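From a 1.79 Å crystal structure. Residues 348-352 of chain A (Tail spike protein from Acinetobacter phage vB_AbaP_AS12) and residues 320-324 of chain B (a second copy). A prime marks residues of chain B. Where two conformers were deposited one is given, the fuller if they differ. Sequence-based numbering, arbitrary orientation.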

ATOM      1  N   SER A 348      -7.522   0.567  -1.880  1.00 12.19           N
ATOM      2  CA  SER A 348      -7.073  -0.821  -1.810  0.50 12.70           C
ATOM      3  C   SER A 348      -7.622  -1.477  -0.550  1.00 12.45           C
ATOM      4  O   SER A 348      -7.378  -1.004   0.569  1.00 12.36           O
ATOM      5  CB  SER A 348      -5.541  -0.924  -1.848  0.50 14.32           C
ATOM      6  OG  SER A 348      -4.948  -0.548  -0.617  0.50 19.19           O
ATOM      7  N   ASN A 349      -8.361  -2.571  -0.737  1.00  8.94           N
ATOM      8  CA  ASN A 349      -8.883  -3.372   0.375  1.00  8.97           C
ATOM      9  C   ASN A 349      -9.715  -2.532   1.344  1.00  9.11           C
ATOM     10  O   ASN A 349      -9.608  -2.665   2.559  1.00 10.62           O
ATOM     11  CB  ASN A 349      -7.718  -4.061   1.086  1.00  9.41           C
ATOM     12  CG  ASN A 349      -8.125  -5.291   1.856  1.00 11.44           C
ATOM     13  OD1 ASN A 349      -9.291  -5.653   1.913  1.00 11.52           O
ATOM     14  ND2 ASN A 349      -7.129  -5.963   2.451  1.00 12.12           N
ATOM     15  N   PHE A 350     -10.580  -1.687   0.793  1.00  8.28           N
ATOM     16  CA  PHE A 350     -11.550  -0.944   1.592  1.00  9.19           C
ATOM     17  C   PHE A 350     -12.550  -1.899   2.236  1.00 10.62           C
ATOM     18  O   PHE A 350     -12.778  -3.023   1.777  1.00 10.97           O
ATOM     19  CB  PHE A 350     -12.293   0.084   0.726  1.00 10.63           C
ATOM     20  CG  PHE A 350     -12.848   1.243   1.503  1.00  8.60           C
ATOM     21  CD1 PHE A 350     -12.043   2.324   1.806  1.00  9.94           C
ATOM     22  CD2 PHE A 350     -14.173   1.251   1.940  1.00 10.42           C
ATOM     23  CE1 PHE A 350     -12.515   3.395   2.537  1.00 11.00           C
ATOM     24  CE2 PHE A 350     -14.663   2.330   2.670  1.00 11.06           C
ATOM     25  CZ  PHE A 350     -13.840   3.398   2.975  1.00 10.90           C
ATOM     26  N   ASN A 351     -13.141  -1.450   3.347  1.00  8.97           N
ATOM     27  CA  ASN A 351     -14.222  -2.204   3.965  1.00  8.16           C
ATOM     28  C   ASN A 351     -15.253  -1.153   4.383  1.00 10.05           C
ATOM     29  O   ASN A 351     -15.090  -0.468   5.405  1.00 10.12           O
ATOM     30  CB  ASN A 351     -13.705  -3.061   5.119  1.00 10.63           C
ATOM     31  CG  ASN A 351     -14.766  -3.950   5.733  1.00 13.49           C
ATOM     32  OD1 ASN A 351     -15.966  -3.687   5.633  1.00 12.18           O
ATOM     33  ND2 ASN A 351     -14.318  -5.006   6.421  1.00 14.35           N
ATOM     34  N   GLY A 352     -16.265  -0.966   3.541  1.00 10.08           N
ATOM     35  CA  GLY A 352     -17.281   0.056   3.744  1.00  9.48           C
ATOM     36  C   GLY A 352     -18.621  -0.590   4.064  1.00 10.04           C
ATOM     37  O   GLY A 352     -19.064  -1.509   3.369  1.00 10.52           O
TER
ATOM     38  N   SER B 320     -11.767 -11.511   8.281  1.00  9.25           N
ATOM     39  CA  SER B 320     -10.925 -10.334   8.425  1.00  9.64           C
ATOM     40  C   SER B 320     -10.612  -9.753   7.047  1.00  8.98           C
ATOM     41  O   SER B 320     -10.779 -10.420   6.025  1.00 11.09           O
ATOM     42  CB  SER B 320      -9.593 -10.667   9.118  1.00 10.68           C
ATOM     43  OG  SER B 320      -9.764 -11.180  10.420  1.00 10.48           O
ATOM     44  N   ASN B 321     -10.096  -8.517   7.012  1.00  9.80           N
ATOM     45  CA  ASN B 321      -9.510  -8.001   5.769  1.00  8.55           C
ATOM     46  C   ASN B 321      -8.223  -7.270   6.132  1.00  9.47           C
ATOM     47  O   ASN B 321      -8.212  -6.375   6.982  1.00 10.46           O
ATOM     48  CB  ASN B 321     -10.490  -7.158   4.922  1.00  9.86           C
ATOM     49  CG  ASN B 321     -10.778  -5.772   5.469  1.00 12.26           C
ATOM     50  OD1 ASN B 321     -11.422  -5.609   6.510  1.00 11.56           O
ATOM     51  ND2 ASN B 321     -10.374  -4.752   4.706  1.00 12.11           N
ATOM     52  N   VAL B 322      -7.128  -7.724   5.525  1.00  9.83           N
ATOM     53  CA  VAL B 322      -5.771  -7.393   5.927  1.00  9.66           C
ATOM     54  C   VAL B 322      -4.964  -7.102   4.683  1.00 10.71           C
ATOM     55  O   VAL B 322      -5.048  -7.844   3.704  1.00 11.15           O
ATOM     56  CB  VAL B 322      -5.104  -8.556   6.694  1.00 11.96           C
ATOM     57  CG1 VAL B 322      -3.654  -8.226   7.052  1.00 13.79           C
ATOM     58  CG2 VAL B 322      -5.911  -8.902   7.930  1.00 13.25           C
ATOM     59  N   THR B 323      -4.164  -6.042   4.730  1.00 10.83           N
ATOM     60  CA  THR B 323      -3.138  -5.762   3.728  1.00  9.33           C
ATOM     61  C   THR B 323      -1.772  -5.864   4.371  1.00 11.10           C
ATOM     62  O   THR B 323      -1.542  -5.250   5.425  1.00 11.23           O
ATOM     63  CB  THR B 323      -3.285  -4.358   3.139  1.00 11.65           C
ATOM     64  OG1 THR B 323      -4.579  -4.204   2.559  1.00 13.78           O
ATOM     65  CG2 THR B 323      -2.245  -4.110   2.068  1.00 11.13           C
HETATM   66  N   MSE B 324      -0.871  -6.642   3.735  1.00  8.77           N
HETATM   67  CA  MSE B 324       0.527  -6.766   4.152  1.00  8.35           C
HETATM   68  C   MSE B 324       1.422  -6.102   3.110  1.00 10.55           C
HETATM   69  O   MSE B 324       1.503  -6.564   1.965  1.00 11.03           O
HETATM   70  CB  MSE B 324       0.927  -8.235   4.319  1.00 11.00           C
HETATM   71  CG  MSE B 324       0.028  -8.997   5.230  1.00 12.70           C
HETATM   72 SE   MSE B 324       0.768 -10.788   5.459  0.85 14.42          SE
HETATM   73  CE  MSE B 324      -0.748 -11.555   6.402  1.00 14.80           C
TER
HETATM   74  O   HOH W   1      -4.504  -3.763  -0.316  1.00 27.61           O
HETATM   75  O   HOH W   2     -10.467  -1.942   5.045  1.00 12.03           O

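Carboxamide side chains are well suited to joining polypeptide chains, because each carries a donor and an acceptor on one planar group and can meet two partners at once. The contact between residues 348-352 of one tail spike chain and residues 320-324 of a second copy illustrates the principle with three asparagines and a threonine.

Direct hydrogen bonds between side chains form a short relay. Asn351 ND2 donates to Asn321′ OD1 at 3.0 Å, with an almost linear N-H...O angle of 177°. Asn321′ ND2 in turn donates to Asn349 OD1 at 3.1 Å, and Asn349 ND2 donates to Thr323′ OG1, also at 3.1 Å. Both central amides, Asn321′ and Asn349, thus accept through oxygen and donate through nitrogen, and the relay crosses between the chains at every step. A threonine hydroxyl suits the end of such a chain, since it can accept from an amide and still bond to other partners.

The side chains are set up for this by their backbones. Asn349, Asn351, Asn321′ and Thr323′ all direct their CA-to-CB bonds toward the opposing stretch. On the second chain the alternation of an extended strand brings Asn321′ and Thr323′ to the same side, while the intervening Val322′ points away. On the first, Phe350 likewise points away between two inward-facing asparagines. Asn349 and Asn351 both adopt t rotamers at chi1, whereas Asn321′ is p. Asn349 has positive phi and psi (56/44), a conformation that asparagine tolerates better than most residues with a side chain.

Backbone atoms also approach the amides. Asn349 O lies 3.1 Å from Asn321′ ND2, and Val322′ O lies 3.1 Å from Asn349 ND2, so main-chain oxygens line the polar contact as well.

Water supplies a second kind of link. Water 2 donates to Asn349 O at 2.7 Å and accepts from Asn321′ ND2 at 2.8 Å, joining a carbonyl to an amide across the contact. Water 1 lies 2.9 Å from Thr323′ OG1, to which it is hydrogen-bonded, and makes a weak bond of 3.3 Å to Ser348 OG; through it the serine, whose OG is 4.9 Å from Thr323′ OG1, is connected indirectly.

The two stretches bury 244 Å² between them, with Asn349 and Asn321′ contributing the most, 80 and 75 Å². Both are buried in the assembly, where unpaired amide groups would be costly. The lesson is that a small contact can be organized by polar complementarity, provided that buried amides find partners.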